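Local atomic coordinates of methanol--corrinoid protein co-methyltransferase (Methanosarcina barkeri, PDB entry 2I2X), a protein that catalyses the transfer of the methyl group of methanol to the cob(I)amide carried by its partner MtaC, a zinc-dependent step in methanogenesis from methanol. Residues A14-F19 with D349-R353; T18-S22 with I34-T39; G77-I81 with G117-A121; R377-I382 with N395-E399. One frame throughout, in Å; residues are numbered along the deposited sequence.

How the contacts relate
Along the chain, contacts 1 and 2 start from the same N-terminal stretch and share Thr18 and Phe19; their centres lie 11 Å apart. Contact 3 pairs two neighbouring strands of the TIM barrel, 80-86 and 119-126, and touches contact 2 where Tyr38 OH packs 3.8 Å from Lys119 CE. Contact 1 closes across 330 residues, so contact 3 is nested inside its loop, whereas contact 4 follows later, between helices 372-383 and 389-409. Contacts 3 and 4 lie on opposite sides of the chain's centre, 38 Å between centres. Contact 1 ties the N-terminal loop to helix 349-361, contact 2 holds it against the lead-in to barrel strand 40-43, and contact 4 joins two C-terminal helices.

Contact 1 of 4, residues A14-F19 with D349-R353; sequences ADEMTF and DKVLR
Arg353, on the first turn of helix 349-361, gathers the backbone of the loop 14-19 through its guanidinium edge: NE and NH2 both donate to Met17 O, at 3.1 and 2.9 Å, and NH2 also makes a weak bond to Asp15 O at 2.6 Å. Asp15 (chi1 t) returns the favour with its carboxylate, which bridges two basic residues in a salt-bridge network, OD1 to Arg353 NH1 at 3.3 Å and OD2 to Lys350 NZ at 3.2 Å. Lys350 reaches it with chi2 to chi4 all trans. Further along, Thr18 OG1 donates a very short 2.5 Å hydrogen bond to Asp349 OD2; here the backbones come nearest, Thr18 CA lying 6.5 Å from Lys350 CA. Residues 14-16 form a 3-10 turn, with Met17 N bonded to Ala14 O at 3.0 Å, and the chain is extended from Met17 to Phe19. Outside the polar cluster, the Phe19 ring (chi1 p) lies against the helix, CE2 3.6 Å from Asp349 CB, CZ 3.8 Å from Leu352 CD2 and CE1 3.7 Å from Arg353 N. Such clamping of a loop by helix side chains binds the N-terminal segment to a remote part of the sequence. Phe19 also meets Met340 and Leu344 of helix 325-345, Met17 packs on helix 273-280, and Leu352 touches Leu352 of the second MtaB subunit.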
loop_
_atom_site.group_PDB
_atom_site.type_symbol
_atom_site.label_atom_id
_atom_site.label_comp_id
_atom_site.label_asym_id
_atom_site.label_seq_id
_atom_site.Cartn_x
_atom_site.Cartn_y
_atom_site.Cartn_z
ATOM N N ALA A 14 15.766 -16.433 25.473
ATOM C CA ALA A 14 15.259 -15.561 24.385
ATOM C C ALA A 14 16.203 -15.444 23.200
ATOM O O ALA A 14 15.769 -15.320 22.064
ATOM C CB ALA A 14 14.897 -14.153 24.917
ATOM N N ASP A 15 17.498 -15.502 23.474
ATOM C CA ASP A 15 18.507 -15.293 22.445
ATOM C C ASP A 15 18.578 -16.401 21.406
ATOM O O ASP A 15 19.236 -16.229 20.372
ATOM C CB ASP A 15 19.892 -15.046 23.051
ATOM C CG ASP A 15 20.904 -14.645 21.997
ATOM O OD1 ASP A 15 20.836 -13.501 21.520
ATOM O OD2 ASP A 15 21.750 -15.486 21.620
ATOM N N GLU A 16 17.899 -17.513 21.666
ATOM C CA GLU A 16 17.845 -18.637 20.726
ATOM C C GLU A 16 16.782 -18.394 19.651
ATOM O O GLU A 16 16.768 -19.071 18.591
ATOM C CB GLU A 16 17.481 -19.949 21.460
ATOM C CG GLU A 16 18.649 -20.781 21.972
ATOM C CD GLU A 16 18.241 -22.009 22.832
ATOM O OE1 GLU A 16 17.023 -22.315 23.014
ATOM O OE2 GLU A 16 19.184 -22.682 23.342
ATOM N N MET A 17 15.858 -17.481 19.946
ATOM C CA MET A 17 14.795 -17.144 19.012
ATOM C C MET A 17 15.279 -16.237 17.854
ATOM O O MET A 17 16.092 -15.305 18.034
ATOM C CB MET A 17 13.638 -16.498 19.751
ATOM C CG MET A 17 12.997 -17.417 20.822
ATOM S SD MET A 17 11.694 -16.565 21.726
ATOM C CE MET A 17 10.406 -16.789 20.530
ATOM N N THR A 18 14.769 -16.535 16.669
ATOM C CA THR A 18 15.091 -15.769 15.507
ATOM C C THR A 18 13.932 -15.864 14.514
ATOM O O THR A 18 12.981 -16.651 14.718
ATOM C CB THR A 18 16.456 -16.204 14.890
ATOM O OG1 THR A 18 16.989 -15.123 14.131
ATOM C CG2 THR A 18 16.327 -17.432 13.981
ATOM N N PHE A 19 14.011 -15.064 13.444
ATOM C CA PHE A 19 12.987 -15.117 12.411
ATOM C C PHE A 19 13.257 -16.222 11.360
ATOM O O PHE A 19 14.410 -16.628 11.166
ATOM C CB PHE A 19 12.778 -13.742 11.797
ATOM C CG PHE A 19 14.059 -13.057 11.315
ATOM C CD1 PHE A 19 14.450 -11.843 11.861
ATOM C CD2 PHE A 19 14.809 -13.593 10.275
ATOM C CE1 PHE A 19 15.610 -11.176 11.393
ATOM C CE2 PHE A 19 15.947 -12.958 9.816
ATOM C CZ PHE A 19 16.363 -11.731 10.368
ATOM N N ASP A 349 21.240 -12.798 10.941
ATOM C CA ASP A 349 19.865 -12.695 11.438
ATOM C C ASP A 349 19.725 -12.128 12.868
ATOM O O ASP A 349 18.819 -11.319 13.135
ATOM C CB ASP A 349 19.113 -13.998 11.283
ATOM C CG ASP A 349 19.776 -15.148 12.011
ATOM O OD1 ASP A 349 20.889 -15.594 11.609
ATOM O OD2 ASP A 349 19.154 -15.615 12.990
ATOM N N LYS A 350 20.617 -12.498 13.779
ATOM C CA LYS A 350 20.421 -12.066 15.159
ATOM C C LYS A 350 20.562 -10.573 15.370
ATOM O O LYS A 350 19.795 -10.002 16.147
ATOM C CB LYS A 350 21.267 -12.867 16.135
ATOM C CG LYS A 350 20.681 -14.269 16.378
ATOM C CD LYS A 350 21.505 -15.011 17.395
ATOM C CE LYS A 350 20.916 -16.365 17.687
ATOM N NZ LYS A 350 21.739 -16.942 18.806
ATOM N N VAL A 351 21.497 -9.935 14.659
ATOM C CA VAL A 351 21.689 -8.496 14.786
ATOM C C VAL A 351 20.499 -7.768 14.158
ATOM O O VAL A 351 20.053 -6.738 14.658
ATOM C CB VAL A 351 23.038 -7.998 14.153
ATOM C CG1 VAL A 351 23.078 -8.296 12.685
ATOM C CG2 VAL A 351 23.230 -6.474 14.338
ATOM N N LEU A 352 19.984 -8.312 13.062
ATOM C CA LEU A 352 18.864 -7.685 12.382
ATOM C C LEU A 352 17.638 -7.836 13.253
ATOM O O LEU A 352 16.919 -6.855 13.490
ATOM C CB LEU A 352 18.663 -8.250 10.960
ATOM C CG LEU A 352 17.472 -7.668 10.177
ATOM C CD1 LEU A 352 17.597 -6.147 10.048
ATOM C CD2 LEU A 352 17.302 -8.342 8.830
ATOM N N ARG A 353 17.413 -9.050 13.758
ATOM C CA ARG A 353 16.438 -9.261 14.833
ATOM C C ARG A 353 16.549 -8.194 15.949
ATOM O O ARG A 353 15.583 -7.492 16.235
ATOM C CB ARG A 353 16.534 -10.684 15.348
ATOM C CG ARG A 353 15.826 -11.011 16.708
ATOM C CD ARG A 353 16.918 -11.033 17.757
ATOM N NE ARG A 353 17.198 -12.365 18.213
ATOM C CZ ARG A 353 18.288 -12.757 18.859
ATOM N NH1 ARG A 353 19.282 -11.921 19.119
ATOM N NH2 ARG A 353 18.341 -14.034 19.259
#

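Contact 2 of 4, residues T18-S22 with I34-T39; sequences TFGVS and IGAGYT
Phe19 meets the segment 34-39 lightly, its CB 4.2 Å from Thr39 CG2. At Gly20 the chain takes positive phi (70/-5) and comes closest to Thr39, CA to CA 4.3 Å; a CB here would lie tight against Tyr38 and Thr39. Gly20 O accepts from Gly37 N at 2.7 Å. Val21, extended, forms an antiparallel non-hydrogen-bonded pair with Ala36 (CA-CA 5.3 Å, side chains diverging), and its CA makes a C-H...O contact with Gly35 O at 3.4 Å. That same oxygen takes the nearly linear bond from Ser22 N, 2.9 Å, so the two hydrogen bonds flank the pair. Gly35 (77/20) and Gly37 (104/15) also have positive phi: a CB on Gly35 would clash with Ser22 OG, and one on Gly37 with the preceding carbonyl. The corner at 34-35 carries the chain from the small hairpin of strands 25-28 and 32-33 toward barrel strand 40-43. With main-chain bonds doing the joining and three glycines at its turns, the contact depends on close backbone approach more than on side-chain chemistry.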
loop_
_atom_site.group_PDB
_atom_site.type_symbol
_atom_site.label_atom_id
_atom_site.label_comp_id
_atom_site.label_asym_id
_atom_site.label_seq_id
_atom_site.Cartn_x
_atom_site.Cartn_y
_atom_site.Cartn_z
ATOM N N THR A 18 14.769 -16.535 16.669
ATOM C CA THR A 18 15.091 -15.769 15.507
ATOM C C THR A 18 13.932 -15.864 14.514
ATOM O O THR A 18 12.981 -16.651 14.718
ATOM C CB THR A 18 16.456 -16.204 14.890
ATOM O OG1 THR A 18 16.989 -15.123 14.131
ATOM C CG2 THR A 18 16.327 -17.432 13.981
ATOM N N PHE A 19 14.011 -15.064 13.444
ATOM C CA PHE A 19 12.987 -15.117 12.411
ATOM C C PHE A 19 13.257 -16.222 11.360
ATOM O O PHE A 19 14.410 -16.628 11.166
ATOM C CB PHE A 19 12.778 -13.742 11.797
ATOM C CG PHE A 19 14.059 -13.057 11.315
ATOM C CD1 PHE A 19 14.450 -11.843 11.861
ATOM C CD2 PHE A 19 14.809 -13.593 10.275
ATOM C CE1 PHE A 19 15.610 -11.176 11.393
ATOM C CE2 PHE A 19 15.947 -12.958 9.816
ATOM C CZ PHE A 19 16.363 -11.731 10.368
ATOM N N GLY A 20 12.200 -16.739 10.736
ATOM C CA GLY A 20 12.318 -17.775 9.710
ATOM C C GLY A 20 12.759 -19.152 10.185
ATOM O O GLY A 20 12.841 -20.134 9.397
ATOM N N VAL A 21 13.084 -19.239 11.468
ATOM C CA VAL A 21 13.284 -20.562 12.028
ATOM C C VAL A 21 12.482 -20.841 13.284
ATOM O O VAL A 21 12.362 -20.028 14.200
ATOM C CB VAL A 21 14.827 -21.043 12.090
ATOM C CG1 VAL A 21 15.792 -19.984 11.637
ATOM C CG2 VAL A 21 15.203 -21.663 13.426
ATOM N N SER A 22 11.899 -22.014 13.293
ATOM C CA SER A 22 11.335 -22.480 14.530
ATOM C C SER A 22 11.808 -23.889 14.804
ATOM O O SER A 22 12.231 -24.611 13.886
ATOM C CB SER A 22 9.823 -22.326 14.535
ATOM O OG SER A 22 9.293 -22.718 13.294
ATOM N N ILE A 34 7.715 -24.120 6.570
ATOM C CA ILE A 34 7.508 -22.965 7.432
ATOM C C ILE A 34 8.288 -23.128 8.717
ATOM O O ILE A 34 8.151 -24.149 9.391
ATOM C CB ILE A 34 6.009 -22.760 7.721
ATOM C CG1 ILE A 34 5.224 -22.838 6.421
ATOM C CG2 ILE A 34 5.780 -21.429 8.445
ATOM C CD1 ILE A 34 3.749 -22.949 6.592
ATOM N N GLY A 35 9.105 -22.122 9.041
ATOM C CA GLY A 35 10.016 -22.166 10.171
ATOM C C GLY A 35 11.227 -23.009 9.852
ATOM O O GLY A 35 11.951 -23.444 10.751
ATOM N N ALA A 36 11.473 -23.211 8.562
ATOM C CA ALA A 36 12.555 -24.072 8.071
ATOM C C ALA A 36 13.848 -23.353 7.611
ATOM O O ALA A 36 14.642 -23.923 6.861
ATOM C CB ALA A 36 12.013 -24.960 6.910
ATOM N N GLY A 37 14.097 -22.132 8.052
ATOM C CA GLY A 37 15.292 -21.452 7.556
ATOM C C GLY A 37 14.969 -20.385 6.503
ATOM O O GLY A 37 15.847 -19.966 5.802
ATOM N N TYR A 38 13.698 -19.971 6.381
ATOM C CA TYR A 38 13.341 -18.815 5.549
ATOM C C TYR A 38 11.964 -18.227 5.892
ATOM O O TYR A 38 11.014 -18.980 6.112
ATOM C CB TYR A 38 13.424 -19.124 4.043
ATOM C CG TYR A 38 12.525 -20.230 3.533
ATOM C CD1 TYR A 38 12.970 -21.554 3.467
ATOM C CD2 TYR A 38 11.242 -19.946 3.096
ATOM C CE1 TYR A 38 12.139 -22.572 2.971
ATOM C CE2 TYR A 38 10.399 -20.947 2.593
ATOM C CZ TYR A 38 10.852 -22.260 2.528
ATOM O OH TYR A 38 10.006 -23.221 1.979
ATOM N N THR A 39 11.871 -16.897 5.910
ATOM C CA THR A 39 10.593 -16.230 6.116
ATOM C C THR A 39 9.768 -16.282 4.833
ATOM O O THR A 39 10.325 -16.344 3.736
ATOM C CB THR A 39 10.785 -14.768 6.547
ATOM O OG1 THR A 39 11.553 -14.071 5.549
ATOM C CG2 THR A 39 11.499 -14.687 7.910
#

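Contact 3 of 4, residues G77-I81 with G117-A121; sequences GFPAI and GIKCA
Pro79 O is the busiest acceptor: it takes Lys119 N at 3.2 Å and a proton of water 1 at 2.6 Å, and the water donates weakly to Gly117 O at 3.3 Å. Next in line, Ile81 N donates to Lys119 O at 3.0 Å, and Ala121 N gives a weak 3.4 Å bond to Ile81 O. Both carbonyls also receive C-H...O contacts, Ala80 CA to Lys119 O at 3.2 Å and Cys120 CA to Ile81 O at 3.0 Å. The bridges are parallel, Ala80 with Lys119 (CA-CA 4.6 Å) and Ile81 with Cys120 (4.9 Å), the segments running 16° apart. These are adjacent strands of the TIM barrel, each preceded by a helix, 55-76 and 95-116, and joined through a beta-alpha-beta crossover. Gly77 and Gly117, both with positive phi, end those helices. Ile81 CG2 packs 4.0 Å from both Ile118 CD1 and Cys120 CB, on the side of Met73 from helix 55-76. Opposite, Ala80 and Lys119 meet Leu32. Phe78 O accepts from Tyr16 OH of a neighbouring MtaC subunit.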
loop_
_atom_site.group_PDB
_atom_site.type_symbol
_atom_site.label_atom_id
_atom_site.label_comp_id
_atom_site.label_asym_id
_atom_site.label_seq_id
_atom_site.Cartn_x
_atom_site.Cartn_y
_atom_site.Cartn_z
ATOM N N GLY A 77 10.729 -12.488 -9.173
ATOM C CA GLY A 77 11.698 -13.521 -8.805
ATOM C C GLY A 77 11.552 -14.082 -7.398
ATOM O O GLY A 77 12.464 -14.721 -6.883
ATOM N N PHE A 78 10.414 -13.857 -6.767
ATOM C CA PHE A 78 10.241 -14.333 -5.382
ATOM C C PHE A 78 10.054 -15.845 -5.337
ATOM O O PHE A 78 9.288 -16.389 -6.134
ATOM C CB PHE A 78 9.107 -13.573 -4.691
ATOM C CG PHE A 78 9.389 -12.098 -4.540
ATOM C CD1 PHE A 78 10.580 -11.662 -3.938
ATOM C CD2 PHE A 78 8.485 -11.133 -5.023
ATOM C CE1 PHE A 78 10.844 -10.321 -3.785
ATOM C CE2 PHE A 78 8.741 -9.776 -4.867
ATOM C CZ PHE A 78 9.916 -9.372 -4.241
ATOM N N PRO A 79 10.776 -16.536 -4.447
ATOM C CA PRO A 79 10.753 -18.008 -4.441
ATOM C C PRO A 79 9.570 -18.676 -3.702
ATOM O O PRO A 79 9.384 -19.886 -3.851
ATOM C CB PRO A 79 12.070 -18.365 -3.709
ATOM C CG PRO A 79 12.161 -17.320 -2.664
ATOM C CD PRO A 79 11.683 -16.025 -3.401
ATOM N N ALA A 80 8.815 -17.920 -2.907
ATOM C CA ALA A 80 7.731 -18.511 -2.081
ATOM C C ALA A 80 6.625 -17.529 -1.691
ATOM O O ALA A 80 6.826 -16.313 -1.607
ATOM C CB ALA A 80 8.300 -19.183 -0.828
ATOM N N ILE A 81 5.437 -18.059 -1.465
ATOM C CA ILE A 81 4.352 -17.199 -1.096
ATOM C C ILE A 81 3.201 -17.998 -0.488
ATOM O O ILE A 81 2.933 -19.115 -0.929
ATOM C CB ILE A 81 3.913 -16.344 -2.318
ATOM C CG1 ILE A 81 3.118 -15.097 -1.873
ATOM C CG2 ILE A 81 3.281 -17.176 -3.401
ATOM C CD1 ILE A 81 1.711 -15.310 -1.854
ATOM N N GLY A 117 7.952 -23.632 -10.605
ATOM C CA GLY A 117 8.491 -24.176 -9.344
ATOM C C GLY A 117 8.501 -23.239 -8.129
ATOM O O GLY A 117 9.261 -23.453 -7.194
ATOM N N ILE A 118 7.665 -22.197 -8.137
ATOM C CA ILE A 118 7.470 -21.360 -6.977
ATOM C C ILE A 118 6.721 -22.162 -5.890
ATOM O O ILE A 118 5.742 -22.839 -6.180
ATOM C CB ILE A 118 6.667 -20.071 -7.346
ATOM C CG1 ILE A 118 6.450 -19.189 -6.114
ATOM C CG2 ILE A 118 5.331 -20.409 -8.052
ATOM C CD1 ILE A 118 5.877 -17.830 -6.436
ATOM N N LYS A 119 7.221 -22.104 -4.655
ATOM C CA LYS A 119 6.608 -22.772 -3.522
ATOM C C LYS A 119 5.467 -21.920 -2.997
ATOM O O LYS A 119 5.600 -20.701 -2.850
ATOM C CB LYS A 119 7.644 -22.944 -2.422
ATOM C CG LYS A 119 8.934 -23.623 -2.858
ATOM C CD LYS A 119 10.059 -23.097 -1.985
ATOM C CE LYS A 119 10.992 -24.168 -1.547
ATOM N NZ LYS A 119 11.758 -24.754 -2.644
ATOM N N CYS A 120 4.340 -22.541 -2.722
ATOM C CA CYS A 120 3.216 -21.815 -2.140
ATOM C C CYS A 120 2.269 -22.710 -1.337
ATOM O O CYS A 120 2.297 -23.940 -1.466
ATOM C CB CYS A 120 2.448 -21.134 -3.250
ATOM S SG CYS A 120 2.083 -22.281 -4.545
ATOM N N ALA A 121 1.442 -22.095 -0.497
ATOM C CA ALA A 121 0.475 -22.828 0.323
ATOM C C ALA A 121 -0.730 -21.939 0.473
ATOM O O ALA A 121 -0.628 -20.724 0.357
ATOM C CB ALA A 121 1.067 -23.213 1.711
HETATM O O HOH W 1 10.951 -21.685 -4.921
#

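Contact 4 of 4, residues R377-I382 with N395-E399; sequences RVGQSI and NAAIE
Glu399, Ser381 and Ala396 carry most of the interface between two helices whose short segments run roughly antiparallel, at 144°, with axes 8.4 Å apart. Glu399 (chi1 t, chi2 p) points toward helix 377-382, and its OE2 accepts from Arg377 NE in a straight 2.7 Å salt bridge at the guanidinium edge; the extended Arg377 has a second acidic partner in Glu406. Ser381 faces the other helix directly. Its OG lies 3.6 Å from Glu399 CB and 3.5 Å from Ala396 CA, while chi1 p turns the hydroxyl back to its own helix, donating to Val378 O at 2.8 Å. Ser381 O accepts from Asn395 ND2 at 3.2 Å, and that amide also bonds Asp385. Ala396 CB sits between Val378 CG1 at 3.9 Å and Ile382 CG1 at 3.8 Å, and nearest CA pairs are Val378 with Ala396, 5.5 Å, and Ser381 with Asn395, 5.6 Å. Small residues at the crossing permit this close approach, and the arrangement is that of a helical hairpin, helices 372-383 and 389-409, in the mostly helical C-terminal part of MtaB.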
loop_
_atom_site.group_PDB
_atom_site.type_symbol
_atom_site.label_atom_id
_atom_site.label_comp_id
_atom_site.label_asym_id
_atom_site.label_seq_id
_atom_site.Cartn_x
_atom_site.Cartn_y
_atom_site.Cartn_z
ATOM N N ARG A 377 10.014 -13.813 28.767
ATOM C CA ARG A 377 9.800 -13.706 30.205
ATOM C C ARG A 377 8.309 -13.940 30.537
ATOM O O ARG A 377 7.988 -14.698 31.465
ATOM C CB ARG A 377 10.304 -12.350 30.704
ATOM C CG ARG A 377 10.098 -12.064 32.161
ATOM C CD ARG A 377 10.643 -10.690 32.557
ATOM N NE ARG A 377 10.139 -10.231 33.859
ATOM C CZ ARG A 377 10.517 -9.098 34.473
ATOM N NH1 ARG A 377 11.404 -8.279 33.915
ATOM N NH2 ARG A 377 9.989 -8.768 35.650
ATOM N N VAL A 378 7.412 -13.333 29.758
ATOM C CA VAL A 378 5.988 -13.550 29.941
ATOM C C VAL A 378 5.676 -15.000 29.670
ATOM O O VAL A 378 4.933 -15.607 30.405
ATOM C CB VAL A 378 5.130 -12.638 29.059
ATOM C CG1 VAL A 378 3.653 -13.076 29.088
ATOM C CG2 VAL A 378 5.280 -11.181 29.501
ATOM N N GLY A 379 6.301 -15.560 28.639
ATOM C CA GLY A 379 6.328 -17.011 28.423
ATOM C C GLY A 379 6.631 -17.837 29.683
ATOM O O GLY A 379 5.906 -18.812 29.965
ATOM N N GLN A 380 7.682 -17.462 30.427
ATOM C CA GLN A 380 8.117 -18.219 31.619
ATOM C C GLN A 380 7.068 -18.155 32.745
ATOM O O GLN A 380 6.902 -19.113 33.525
ATOM C CB GLN A 380 9.461 -17.714 32.171
ATOM C CG GLN A 380 10.680 -18.112 31.372
ATOM C CD GLN A 380 11.934 -17.324 31.765
ATOM O OE1 GLN A 380 11.911 -16.090 31.875
ATOM N NE2 GLN A 380 13.039 -18.034 31.955
ATOM N N SER A 381 6.359 -17.032 32.808
ATOM C CA SER A 381 5.425 -16.803 33.880
ATOM C C SER A 381 4.179 -17.638 33.622
ATOM O O SER A 381 3.464 -18.022 34.563
ATOM C CB SER A 381 5.089 -15.313 34.005
ATOM O OG SER A 381 4.152 -14.920 33.028
ATOM N N ILE A 382 3.933 -17.944 32.356
ATOM C CA ILE A 382 2.819 -18.813 32.001
ATOM C C ILE A 382 3.090 -20.280 32.340
ATOM O O ILE A 382 2.247 -20.939 32.950
ATOM C CB ILE A 382 2.460 -18.664 30.498
ATOM C CG1 ILE A 382 1.963 -17.217 30.237
ATOM C CG2 ILE A 382 1.461 -19.778 30.030
ATOM C CD1 ILE A 382 1.955 -16.817 28.796
ATOM N N ASN A 395 -0.709 -14.821 35.977
ATOM C CA ASN A 395 0.741 -14.658 36.074
ATOM C C ASN A 395 1.236 -13.732 34.939
ATOM O O ASN A 395 2.037 -12.824 35.164
ATOM C CB ASN A 395 1.470 -16.013 36.002
ATOM C CG ASN A 395 1.216 -16.921 37.249
ATOM O OD1 ASN A 395 0.680 -16.484 38.272
ATOM N ND2 ASN A 395 1.616 -18.183 37.140
ATOM N N ALA A 396 0.707 -13.941 33.739
ATOM C CA ALA A 396 1.152 -13.227 32.566
ATOM C C ALA A 396 0.807 -11.761 32.725
ATOM O O ALA A 396 1.645 -10.884 32.486
ATOM C CB ALA A 396 0.523 -13.821 31.286
ATOM N N ALA A 397 -0.416 -11.495 33.147
ATOM C CA ALA A 397 -0.892 -10.144 33.381
ATOM C C ALA A 397 -0.034 -9.405 34.406
ATOM O O ALA A 397 0.286 -8.228 34.219
ATOM C CB ALA A 397 -2.361 -10.199 33.847
ATOM N N ILE A 398 0.350 -10.095 35.485
ATOM C CA ILE A 398 1.139 -9.459 36.557
ATOM C C ILE A 398 2.590 -9.296 36.132
ATOM O O ILE A 398 3.230 -8.294 36.461
ATOM C CB ILE A 398 1.028 -10.221 37.920
ATOM C CG1 ILE A 398 -0.370 -10.005 38.526
ATOM C CG2 ILE A 398 2.119 -9.750 38.907
ATOM C CD1 ILE A 398 -0.724 -11.000 39.667
ATOM N N GLU A 399 3.102 -10.302 35.422
ATOM C CA GLU A 399 4.446 -10.250 34.879
ATOM C C GLU A 399 4.560 -9.099 33.875
ATOM O O GLU A 399 5.585 -8.405 33.808
ATOM C CB GLU A 399 4.800 -11.564 34.193
ATOM C CG GLU A 399 6.280 -11.717 33.902
ATOM C CD GLU A 399 7.113 -12.030 35.132
ATOM O OE1 GLU A 399 6.568 -12.578 36.129
ATOM O OE2 GLU A 399 8.329 -11.734 35.091
#